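Local coordinates for purine nucleoside phosphorylase (Thermus thermophilus, PDB 6TK9), which catalyses the reversible phosphorolysis of purine nucleosides such as inosine and guanosine, releasing the free base and ribose 1-phosphate, at the interface of chains A and B. Numbering follows the deposited sequence. Chains: chain A/B, Purine nucleoside phosphorylase.

Contact 1: the interface of chains A and B. Residues chain A 58, 84-85, 188-191, 210, 246; chain B 138, 140-141, 151-153.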
loop_
_atom_site.group_PDB
_atom_site.type_symbol
_atom_site.label_atom_id
_atom_site.label_comp_id
_atom_site.label_asym_id
_atom_site.label_seq_id
_atom_site.Cartn_x
_atom_site.Cartn_y
_atom_site.Cartn_z
ATOM N N PRO A 58 31.297 -9.021 -15.276
ATOM C CA PRO A 58 32.084 -9.990 -14.518
ATOM C C PRO A 58 31.327 -11.320 -14.309
ATOM O O PRO A 58 30.123 -11.300 -14.007
ATOM C CB PRO A 58 32.392 -9.271 -13.190
ATOM C CG PRO A 58 32.132 -7.800 -13.458
ATOM C CD PRO A 58 31.062 -7.775 -14.531
ATOM N N TYR A 84 22.077 -3.294 -18.860
ATOM C CA TYR A 84 22.932 -2.254 -18.223
ATOM C C TYR A 84 24.209 -2.072 -19.036
ATOM O O TYR A 84 24.755 -0.982 -18.976
ATOM C CB TYR A 84 23.244 -2.490 -16.739
ATOM C CG TYR A 84 23.853 -3.824 -16.402
ATOM C CD1 TYR A 84 25.184 -4.094 -16.707
ATOM C CD2 TYR A 84 23.109 -4.814 -15.779
ATOM C CE1 TYR A 84 25.751 -5.322 -16.422
ATOM C CE2 TYR A 84 23.671 -6.042 -15.470
ATOM C CZ TYR A 84 24.992 -6.296 -15.803
ATOM O OH TYR A 84 25.561 -7.500 -15.520
ATOM N N GLU A 85 24.647 -3.090 -19.780
ATOM C CA GLU A 85 25.875 -3.022 -20.621
ATOM C C GLU A 85 25.591 -2.186 -21.867
ATOM O O GLU A 85 26.547 -1.899 -22.575
ATOM C CB GLU A 85 26.352 -4.402 -21.069
ATOM C CG GLU A 85 26.776 -5.321 -19.935
ATOM C CD GLU A 85 26.937 -6.755 -20.407
ATOM O OE1 GLU A 85 27.949 -7.017 -21.086
ATOM O OE2 GLU A 85 26.024 -7.586 -20.154
ATOM N N GLY A 188 19.602 -1.249 -13.466
ATOM C CA GLY A 188 21.012 -1.107 -13.065
ATOM C C GLY A 188 21.757 -0.198 -14.033
ATOM O O GLY A 188 21.125 0.530 -14.802
ATOM N N PRO A 189 23.111 -0.200 -14.034
ATOM C CA PRO A 189 23.928 -1.098 -13.205
ATOM C C PRO A 189 24.211 -0.677 -11.753
ATOM O O PRO A 189 24.780 -1.463 -11.037
ATOM C CB PRO A 189 25.280 -1.031 -13.921
ATOM C CG PRO A 189 25.342 0.385 -14.405
ATOM C CD PRO A 189 23.934 0.684 -14.875
ATOM N N SER A 190 23.877 0.556 -11.363
ATOM C CA SER A 190 23.910 0.982 -9.940
ATOM C C SER A 190 22.939 0.088 -9.200
ATOM O O SER A 190 21.908 -0.230 -9.792
ATOM C CB SER A 190 23.544 2.423 -9.757
ATOM O OG SER A 190 22.268 2.693 -10.305
ATOM N N PHE A 191 23.271 -0.344 -7.989
ATOM C CA PHE A 191 22.333 -1.114 -7.136
ATOM C C PHE A 191 21.207 -0.153 -6.709
ATOM O O PHE A 191 21.353 1.059 -6.835
ATOM C CB PHE A 191 23.063 -1.810 -5.978
ATOM C CG PHE A 191 23.843 -3.057 -6.338
ATOM C CD1 PHE A 191 23.203 -4.191 -6.817
ATOM C CD2 PHE A 191 25.231 -3.107 -6.179
ATOM C CE1 PHE A 191 23.923 -5.338 -7.124
ATOM C CE2 PHE A 191 25.952 -4.252 -6.495
ATOM C CZ PHE A 191 25.297 -5.362 -6.975
ATOM N N MET A 210 19.108 -7.828 -12.463
ATOM C CA MET A 210 19.259 -6.971 -13.656
ATOM C C MET A 210 19.190 -7.787 -14.950
ATOM O O MET A 210 19.709 -7.295 -15.940
ATOM C CB MET A 210 20.600 -6.252 -13.536
ATOM C CG MET A 210 20.741 -5.490 -12.245
ATOM S SD MET A 210 22.320 -4.635 -12.181
ATOM C CE MET A 210 22.176 -3.776 -10.621
ATOM N N GLU A 246 29.897 -6.127 -5.555
ATOM C CA GLU A 246 30.125 -7.062 -6.702
ATOM C C GLU A 246 30.853 -8.320 -6.193
ATOM O O GLU A 246 30.359 -9.444 -6.468
ATOM C CB GLU A 246 30.917 -6.369 -7.821
ATOM C CG GLU A 246 31.249 -7.268 -9.011
ATOM C CD GLU A 246 32.407 -6.803 -9.884
ATOM O OE1 GLU A 246 32.592 -5.579 -10.027
ATOM O OE2 GLU A 246 33.129 -7.668 -10.418
ATOM N N ASN B 138 19.474 5.556 -16.539
ATOM C CA ASN B 138 20.596 5.414 -15.585
ATOM C C ASN B 138 21.846 5.921 -16.292
ATOM O O ASN B 138 22.192 5.480 -17.370
ATOM C CB ASN B 138 20.674 3.969 -15.089
ATOM C CG ASN B 138 21.676 3.791 -13.971
ATOM O OD1 ASN B 138 22.876 3.988 -14.182
ATOM N ND2 ASN B 138 21.194 3.441 -12.789
ATOM N N LEU B 140 24.955 5.314 -15.900
ATOM C CA LEU B 140 26.082 4.337 -15.968
ATOM C C LEU B 140 25.784 3.266 -17.013
ATOM O O LEU B 140 26.598 2.347 -17.122
ATOM C CB LEU B 140 26.312 3.661 -14.617
ATOM C CG LEU B 140 26.383 4.584 -13.401
ATOM C CD1 LEU B 140 26.717 3.783 -12.147
ATOM C CD2 LEU B 140 27.400 5.698 -13.627
ATOM N N ARG B 141 24.639 3.322 -17.695
ATOM C CA ARG B 141 24.289 2.305 -18.716
ATOM C C ARG B 141 25.351 2.417 -19.811
ATOM O O ARG B 141 25.755 3.547 -20.103
ATOM C CB ARG B 141 22.872 2.484 -19.267
ATOM C CG ARG B 141 22.527 1.475 -20.354
ATOM C CD ARG B 141 21.050 1.174 -20.440
ATOM N NE ARG B 141 20.736 0.245 -21.507
ATOM C CZ ARG B 141 20.590 0.552 -22.801
ATOM N NH1 ARG B 141 20.729 1.788 -23.220
ATOM N NH2 ARG B 141 20.307 -0.388 -23.686
ATOM N N ARG B 151 31.717 -1.372 -11.751
ATOM C CA ARG B 151 30.621 -1.737 -12.682
ATOM C C ARG B 151 29.265 -1.553 -11.983
ATOM O O ARG B 151 28.328 -1.108 -12.645
ATOM C CB ARG B 151 30.830 -3.168 -13.168
ATOM C CG ARG B 151 29.621 -3.785 -13.852
ATOM C CD ARG B 151 29.434 -3.327 -15.281
ATOM N NE ARG B 151 28.900 -1.988 -15.396
ATOM C CZ ARG B 151 28.533 -1.431 -16.542
ATOM N NH1 ARG B 151 28.640 -2.109 -17.671
ATOM N NH2 ARG B 151 28.067 -0.194 -16.562
ATOM N N PHE B 152 29.189 -1.876 -10.693
ATOM C CA PHE B 152 27.948 -1.945 -9.878
ATOM C C PHE B 152 28.107 -1.157 -8.578
ATOM O O PHE B 152 28.223 -1.747 -7.511
ATOM C CB PHE B 152 27.626 -3.401 -9.524
ATOM C CG PHE B 152 27.516 -4.356 -10.688
ATOM C CD1 PHE B 152 26.551 -4.177 -11.669
ATOM C CD2 PHE B 152 28.359 -5.449 -10.790
ATOM C CE1 PHE B 152 26.438 -5.059 -12.734
ATOM C CE2 PHE B 152 28.238 -6.343 -11.847
ATOM C CZ PHE B 152 27.263 -6.159 -12.810
ATOM N N PRO B 153 28.054 0.194 -8.601
ATOM C CA PRO B 153 28.225 0.979 -7.378
ATOM C C PRO B 153 27.057 0.774 -6.405
ATOM O O PRO B 153 25.931 0.610 -6.830
ATOM C CB PRO B 153 28.328 2.441 -7.838
ATOM C CG PRO B 153 27.802 2.463 -9.260
ATOM C CD PRO B 153 27.845 1.039 -9.789
#
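B:Phe152 is the plug of this patch, a loop phenylalanine pushed into chain A between A:Tyr84, A:Pro189, A:Phe191 and the poorly ordered chain of A:Glu246. Its CG lies anti to its own carbonyl carbon (chi1 -55°), and the ring meets A:Tyr84 edge-to-face, planes 84° apart. The phenylalanine is the edge: CE1 sits over the rim of the tyrosine face, 3.6 Å from A:Tyr84 CZ. The carbonyl oxygen of A:Pro189 lies in the plane of the phenylalanine ring, at its CD1 edge, and one face carries CG of B:Arg151 over the centre. At the root of the ring, CB of B:Phe152 touches CE2 of A:Phe191 at 3.6 Å, the two side chains crossing obliquely. A:Pro189, which follows a cis peptide bond, lays its ring across the arginine chain at about a right angle, and its CG packs on CB of B:Leu140 at 3.4 Å. B:Arg151, bent at chi2 and chi3, turns a guanidinium face toward A:Tyr84 CD1.

Hydrogen bonds flank the plug. A:Phe191 N gives a nearly straight one to B:Pro153 O (3.1 Å), close to the C=O axis. B:Asn138 ND2 donates to the hydroxyl OG of A:Ser190 at 2.8 Å, in the amide plane, while its OD1 takes B:Leu140 N and helps fix the amide's rotation. B:Phe152 matches the phenylalanine that trimeric purine nucleoside phosphorylases lend to the neighbour's active site, beside A:Tyr84 and A:Met210, so the patch probably completes chain A's nucleoside pocket.

Contact 2: the interface of chains A and B. Residues chain A 191-195, 197, 238, 240, 242-243; chain B 130-131, 154-156.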
loop_
_atom_site.group_PDB
_atom_site.type_symbol
_atom_site.label_atom_id
_atom_site.label_comp_id
_atom_site.label_asym_id
_atom_site.label_seq_id
_atom_site.Cartn_x
_atom_site.Cartn_y
_atom_site.Cartn_z
ATOM N N PHE A 191 23.271 -0.344 -7.989
ATOM C CA PHE A 191 22.333 -1.114 -7.136
ATOM C C PHE A 191 21.207 -0.153 -6.709
ATOM O O PHE A 191 21.353 1.059 -6.835
ATOM C CB PHE A 191 23.063 -1.810 -5.978
ATOM C CG PHE A 191 23.843 -3.057 -6.338
ATOM C CD1 PHE A 191 23.203 -4.191 -6.817
ATOM C CD2 PHE A 191 25.231 -3.107 -6.179
ATOM C CE1 PHE A 191 23.923 -5.338 -7.124
ATOM C CE2 PHE A 191 25.952 -4.252 -6.495
ATOM C CZ PHE A 191 25.297 -5.362 -6.975
ATOM N N ALA A 192 20.084 -0.702 -6.264
ATOM C CA ALA A 192 18.898 0.042 -5.818
ATOM C C ALA A 192 19.254 0.873 -4.580
ATOM O O ALA A 192 20.032 0.381 -3.761
ATOM C CB ALA A 192 17.802 -0.939 -5.515
ATOM N N SER A 193 18.694 2.088 -4.465
ATOM C CA SER A 193 18.644 2.869 -3.204
ATOM C C SER A 193 17.793 2.090 -2.199
ATOM O O SER A 193 17.024 1.186 -2.626
ATOM C CB SER A 193 18.075 4.245 -3.400
ATOM O OG SER A 193 16.647 4.190 -3.476
ATOM N N ARG A 194 17.898 2.456 -0.919
ATOM C CA ARG A 194 17.029 1.920 0.151
ATOM C C ARG A 194 15.566 2.092 -0.288
ATOM O O ARG A 194 14.830 1.084 -0.301
ATOM C CB ARG A 194 17.356 2.596 1.483
ATOM C CG ARG A 194 18.704 2.197 2.065
ATOM C CD ARG A 194 18.799 2.612 3.518
ATOM N NE ARG A 194 20.139 2.506 4.078
ATOM C CZ ARG A 194 20.680 1.407 4.594
ATOM N NH1 ARG A 194 20.011 0.266 4.627
ATOM N NH2 ARG A 194 21.911 1.453 5.067
ATOM N N ALA A 195 15.179 3.299 -0.707
ATOM C CA ALA A 195 13.788 3.658 -1.049
ATOM C C ALA A 195 13.330 2.862 -2.270
ATOM O O ALA A 195 12.152 2.440 -2.284
ATOM C CB ALA A 195 13.685 5.137 -1.286
ATOM N N LEU A 197 14.522 -0.179 -3.053
ATOM C CA LEU A 197 14.319 -1.574 -2.581
ATOM C C LEU A 197 12.943 -1.654 -1.912
ATOM O O LEU A 197 12.180 -2.611 -2.220
ATOM C CB LEU A 197 15.413 -2.005 -1.608
ATOM C CG LEU A 197 16.808 -2.252 -2.188
ATOM C CD1 LEU A 197 17.769 -2.604 -1.055
ATOM C CD2 LEU A 197 16.796 -3.348 -3.253
ATOM N N PRO A 238 16.266 -2.813 3.015
ATOM C CA PRO A 238 16.767 -1.468 3.317
ATOM C C PRO A 238 16.700 -1.006 4.782
ATOM O O PRO A 238 17.140 0.085 5.059
ATOM C CB PRO A 238 15.831 -0.572 2.487
ATOM C CG PRO A 238 14.528 -1.361 2.391
ATOM C CD PRO A 238 14.969 -2.808 2.304
ATOM N N ARG A 240 18.323 -2.610 7.156
ATOM C CA ARG A 240 19.550 -3.348 7.574
ATOM C C ARG A 240 20.742 -2.605 6.942
ATOM O O ARG A 240 20.591 -2.223 5.765
ATOM C CB ARG A 240 19.455 -4.802 7.082
ATOM C CG ARG A 240 19.096 -5.816 8.160
ATOM C CD ARG A 240 18.020 -6.833 7.808
ATOM N NE ARG A 240 18.494 -8.048 7.150
ATOM C CZ ARG A 240 17.792 -9.182 7.006
ATOM N NH1 ARG A 240 16.552 -9.285 7.459
ATOM N NH2 ARG A 240 18.336 -10.220 6.396
ATOM N N HIS A 242 24.446 -1.874 5.072
ATOM C CA HIS A 242 25.292 -2.524 4.028
ATOM C C HIS A 242 24.440 -3.355 3.053
ATOM O O HIS A 242 23.749 -4.306 3.490
ATOM C CB HIS A 242 26.449 -3.337 4.650
ATOM C CG HIS A 242 27.809 -2.743 4.425
ATOM N ND1 HIS A 242 28.722 -3.289 3.530
ATOM C CD2 HIS A 242 28.414 -1.658 4.960
ATOM C CE1 HIS A 242 29.828 -2.567 3.531
ATOM N NE2 HIS A 242 29.663 -1.559 4.398
ATOM N N HIS A 243 24.470 -2.947 1.779
ATOM C CA HIS A 243 24.146 -3.754 0.573
ATOM C C HIS A 243 25.421 -4.517 0.199
ATOM O O HIS A 243 26.509 -3.945 0.384
ATOM C CB HIS A 243 23.667 -2.839 -0.578
ATOM C CG HIS A 243 23.040 -3.549 -1.734
ATOM N ND1 HIS A 243 21.773 -3.228 -2.191
ATOM C CD2 HIS A 243 23.481 -4.555 -2.520
ATOM C CE1 HIS A 243 21.465 -4.005 -3.210
ATOM N NE2 HIS A 243 22.492 -4.838 -3.422
ATOM N N ASP B 130 17.315 10.196 0.791
ATOM C CA ASP B 130 17.389 9.103 -0.205
ATOM C C ASP B 130 16.632 9.560 -1.458
ATOM O O ASP B 130 16.048 10.655 -1.433
ATOM C CB ASP B 130 16.861 7.796 0.394
ATOM C CG ASP B 130 17.448 6.516 -0.202
ATOM O OD1 ASP B 130 18.397 6.589 -1.024
ATOM O OD2 ASP B 130 16.963 5.444 0.175
ATOM N N TYR B 131 16.683 8.758 -2.519
ATOM C CA TYR B 131 16.085 9.070 -3.831
ATOM C C TYR B 131 15.310 7.855 -4.312
ATOM O O TYR B 131 15.553 6.763 -3.786
ATOM C CB TYR B 131 17.146 9.443 -4.870
ATOM C CG TYR B 131 18.051 8.330 -5.324
ATOM C CD1 TYR B 131 17.666 7.438 -6.311
ATOM C CD2 TYR B 131 19.338 8.214 -4.818
ATOM C CE1 TYR B 131 18.511 6.428 -6.751
ATOM C CE2 TYR B 131 20.187 7.199 -5.228
ATOM C CZ TYR B 131 19.779 6.315 -6.210
ATOM O OH TYR B 131 20.618 5.311 -6.596
ATOM N N VAL B 154 27.389 0.740 -5.120
ATOM C CA VAL B 154 26.442 0.605 -3.972
ATOM C C VAL B 154 25.797 1.972 -3.729
ATOM O O VAL B 154 26.511 2.963 -3.574
ATOM C CB VAL B 154 27.165 0.085 -2.715
ATOM C CG1 VAL B 154 26.206 -0.067 -1.547
ATOM C CG2 VAL B 154 27.902 -1.225 -2.982
ATOM N N MET B 155 24.474 2.019 -3.704
ATOM C CA MET B 155 23.734 3.297 -3.644
ATOM C C MET B 155 23.120 3.491 -2.256
ATOM O O MET B 155 22.424 4.472 -2.089
ATOM C CB MET B 155 22.680 3.320 -4.748
ATOM C CG MET B 155 23.295 3.433 -6.151
ATOM S SD MET B 155 24.549 4.759 -6.354
ATOM C CE MET B 155 23.618 6.154 -5.730
ATOM N N PHE B 156 23.432 2.634 -1.280
ATOM C CA PHE B 156 23.111 2.852 0.158
ATOM C C PHE B 156 23.971 4.009 0.660
ATOM O O PHE B 156 25.181 4.076 0.331
ATOM C CB PHE B 156 23.367 1.601 1.006
ATOM C CG PHE B 156 22.317 0.516 0.938
ATOM C CD1 PHE B 156 21.429 0.414 -0.134
ATOM C CD2 PHE B 156 22.224 -0.426 1.955
ATOM C CE1 PHE B 156 20.472 -0.594 -0.180
ATOM C CE2 PHE B 156 21.257 -1.422 1.913
ATOM C CZ PHE B 156 20.394 -1.511 0.842
#
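Ring packing dominates this subunit interface, where B:Phe156 slots between the start of helix 194-202 and the loop carrying A:His243. CG of A:Arg194 lies over the centre of one face, 4.0 Å from the ring centroid, and the guanidinium continues over the rim, its plane 36° from the ring. On the opposite face sits CB of the poorly ordered A:His243, whose imidazole presents its ND1 edge to the phenylalanine face near CE1. A:Leu197 CD1 closes the ring's edge, 3.4 Å from B:Phe156 CZ. A further CH-pi contact sets CB of A:Ser193 over the face of B:Tyr131, toward the rim.

Within chain A, NH1 of A:Arg194 binds the carbonyl oxygens of A:Pro238 (2.9 Å) and A:Arg240 (2.8 Å), both from above the carbonyl planes, which holds the extended arginine against the ring. An alanine here would lose the face contact and both carbonyl bonds, and would probably loosen the seat of B:Phe156.

Polar bonds across the interface gather at the helix start. The hydroxyl OG of A:Ser193 donates to B:Tyr131 O at 2.8 Å, in the carbonyl plane. The backbone A:Ala195 N donates to OD2 of B:Asp130, whose negative charge the helix N-terminus would probably stabilise; OD2 is met at 2.9 Å from 37° above the carboxylate plane.

Contact 3: the interface of chains A and B. Residues chain A 134, 193, 195-196, 199, 202; chain B 131-134, 182, 203.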
loop_
_atom_site.group_PDB
_atom_site.type_symbol
_atom_site.label_atom_id
_atom_site.label_comp_id
_atom_site.label_asym_id
_atom_site.label_seq_id
_atom_site.Cartn_x
_atom_site.Cartn_y
_atom_site.Cartn_z
ATOM N N PHE A 134 10.440 -3.407 -14.183
ATOM C CA PHE A 134 10.669 -2.008 -13.719
ATOM C C PHE A 134 11.855 -1.386 -14.463
ATOM O O PHE A 134 12.431 -0.416 -13.952
ATOM C CB PHE A 134 10.938 -1.972 -12.209
ATOM C CG PHE A 134 10.734 -0.627 -11.560
ATOM C CD1 PHE A 134 9.468 -0.080 -11.439
ATOM C CD2 PHE A 134 11.814 0.104 -11.098
ATOM C CE1 PHE A 134 9.285 1.149 -10.827
ATOM C CE2 PHE A 134 11.635 1.340 -10.499
ATOM C CZ PHE A 134 10.372 1.854 -10.354
ATOM N N SER A 193 18.694 2.088 -4.465
ATOM C CA SER A 193 18.644 2.869 -3.204
ATOM C C SER A 193 17.793 2.090 -2.199
ATOM O O SER A 193 17.024 1.186 -2.626
ATOM C CB SER A 193 18.075 4.245 -3.400
ATOM O OG SER A 193 16.647 4.190 -3.476
ATOM N N ALA A 195 15.179 3.299 -0.707
ATOM C CA ALA A 195 13.788 3.658 -1.049
ATOM C C ALA A 195 13.330 2.862 -2.270
ATOM O O ALA A 195 12.152 2.440 -2.284
ATOM C CB ALA A 195 13.685 5.137 -1.286
ATOM N N GLU A 196 14.223 2.644 -3.247
ATOM C CA GLU A 196 13.917 1.797 -4.428
ATOM C C GLU A 196 13.700 0.350 -3.967
ATOM O O GLU A 196 12.738 -0.277 -4.459
ATOM C CB GLU A 196 15.020 1.883 -5.475
ATOM C CG GLU A 196 14.953 3.134 -6.323
ATOM C CD GLU A 196 16.242 3.456 -7.072
ATOM O OE1 GLU A 196 17.310 2.949 -6.631
ATOM O OE2 GLU A 196 16.179 4.192 -8.107
ATOM N N LEU A 199 10.373 0.286 -2.334
ATOM C CA LEU A 199 9.361 0.494 -3.397
ATOM C C LEU A 199 9.081 -0.861 -4.076
ATOM O O LEU A 199 7.880 -1.210 -4.215
ATOM C CB LEU A 199 9.888 1.587 -4.331
ATOM C CG LEU A 199 9.339 1.640 -5.757
ATOM C CD1 LEU A 199 9.598 3.019 -6.356
ATOM C CD2 LEU A 199 9.954 0.571 -6.632
ATOM N N GLU A 202 7.223 -3.581 -1.858
ATOM C CA GLU A 202 5.838 -3.189 -1.483
ATOM C C GLU A 202 4.940 -3.317 -2.731
ATOM O O GLU A 202 3.741 -3.630 -2.539
ATOM C CB GLU A 202 5.899 -1.865 -0.697
ATOM C CG GLU A 202 5.071 -0.707 -1.252
ATOM C CD GLU A 202 5.157 0.614 -0.479
ATOM O OE1 GLU A 202 6.169 1.360 -0.639
ATOM O OE2 GLU A 202 4.199 0.920 0.275
ATOM N N TYR B 131 16.683 8.758 -2.519
ATOM C CA TYR B 131 16.085 9.070 -3.831
ATOM C C TYR B 131 15.310 7.855 -4.312
ATOM O O TYR B 131 15.553 6.763 -3.786
ATOM C CB TYR B 131 17.146 9.443 -4.870
ATOM C CG TYR B 131 18.051 8.330 -5.324
ATOM C CD1 TYR B 131 17.666 7.438 -6.311
ATOM C CD2 TYR B 131 19.338 8.214 -4.818
ATOM C CE1 TYR B 131 18.511 6.428 -6.751
ATOM C CE2 TYR B 131 20.187 7.199 -5.228
ATOM C CZ TYR B 131 19.779 6.315 -6.210
ATOM O OH TYR B 131 20.618 5.311 -6.596
ATOM N N ILE B 132 14.420 8.086 -5.278
ATOM C CA ILE B 132 13.785 7.040 -6.120
ATOM C C ILE B 132 13.917 7.498 -7.582
ATOM O O ILE B 132 13.573 8.650 -7.886
ATOM C CB ILE B 132 12.319 6.826 -5.681
ATOM C CG1 ILE B 132 12.207 6.141 -4.323
ATOM C CG2 ILE B 132 11.518 6.080 -6.741
ATOM C CD1 ILE B 132 10.825 6.248 -3.741
ATOM N N ASN B 133 14.405 6.623 -8.454
ATOM C CA ASN B 133 14.485 6.856 -9.913
ATOM C C ASN B 133 13.200 6.359 -10.589
ATOM O O ASN B 133 13.065 5.136 -10.752
ATOM C CB ASN B 133 15.685 6.122 -10.486
ATOM C CG ASN B 133 15.858 6.407 -11.952
ATOM O OD1 ASN B 133 16.901 6.093 -12.520
ATOM N ND2 ASN B 133 14.866 7.042 -12.551
ATOM N N PHE B 134 12.299 7.259 -11.008
ATOM C CA PHE B 134 11.052 6.878 -11.726
ATOM C C PHE B 134 11.146 7.277 -13.214
ATOM O O PHE B 134 10.147 7.275 -13.903
ATOM C CB PHE B 134 9.825 7.402 -10.971
ATOM C CG PHE B 134 8.567 6.653 -11.318
ATOM C CD1 PHE B 134 8.359 5.362 -10.864
ATOM C CD2 PHE B 134 7.623 7.208 -12.160
ATOM C CE1 PHE B 134 7.226 4.651 -11.230
ATOM C CE2 PHE B 134 6.483 6.506 -12.503
ATOM C CZ PHE B 134 6.281 5.227 -12.039
ATOM N N VAL B 182 12.490 11.776 0.885
ATOM C CA VAL B 182 12.923 11.016 -0.318
ATOM C C VAL B 182 12.539 11.836 -1.546
ATOM O O VAL B 182 11.370 12.255 -1.629
ATOM C CB VAL B 182 12.266 9.632 -0.338
ATOM C CG1 VAL B 182 12.655 8.850 -1.574
ATOM C CG2 VAL B 182 12.578 8.858 0.925
ATOM N N LEU B 203 4.493 5.362 -2.975
ATOM C CA LEU B 203 5.756 4.590 -3.084
ATOM C C LEU B 203 6.854 5.070 -2.120
ATOM O O LEU B 203 7.904 4.445 -2.150
ATOM C CB LEU B 203 6.255 4.616 -4.529
ATOM C CG LEU B 203 5.345 3.883 -5.514
ATOM C CD1 LEU B 203 5.995 3.788 -6.874
ATOM C CD2 LEU B 203 4.974 2.500 -4.999
#
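A serine-glutamate N-capping box opens helix 194-202 of this phosphorylase-superfamily subunit and sets it against strand 130-133 of chain B. The backbone A:Glu196 N donates to OG of A:Ser193 at 2.9 Å, and A:Ser193 N returns a bond to OE1 of A:Glu196 at 2.7 Å, using the anti lone pair.

The other carboxylate oxygen crosses the interface: OE2 of A:Glu196 accepts the backbone N of B:Asn133 at 3.0 Å, met from 30° above the carboxylate plane. One side chain thus completes the capping box of its own helix and grips the partner's strand, and the two bonds should fix the carboxylate's rotation. CG of A:Glu196 lies anti to the carbonyl carbon (chi1 -79°) and the chain is extended beyond it, the carboxylate nearly perpendicular to the B:Tyr131 ring, beside CE1. The side chain of B:Asn133 lies alongside, pointing the same way.

Apolar contacts run along the helix. B:Ile132 divides its branches, CG1 against CB of A:Ala195 at 3.5 Å and CG2 against CD1 of A:Leu199 at 3.6 Å. That same leucine methyl also meets CD1 of B:Leu203 at 3.7 Å. Off the helix, A:Phe134 and B:Phe134 cross at about a right angle, A:Phe134 CZ lying 4.1 Å from B:Phe134 CD1.

The main chain A segment, 188-202, runs through all three contacts, with A:Phe191 shared by contacts 1 and 2. The C-alpha centres of contacts 2 and 3 lie about 9 Å apart, and both use A:Ser193, A:Ala195 and B:Tyr131; contact 1 is about 14 Å from contact 2 and 16 Å from contact 3. Chain B answers with strand 130-133 and the loop segment 151-156. Different segments mostly face each other, although A:Phe134 meets its counterpart B:Phe134, consistent with the interface not being an exact two-fold and with the ring of trimeric phosphorylases; the six copies would then be two trimers.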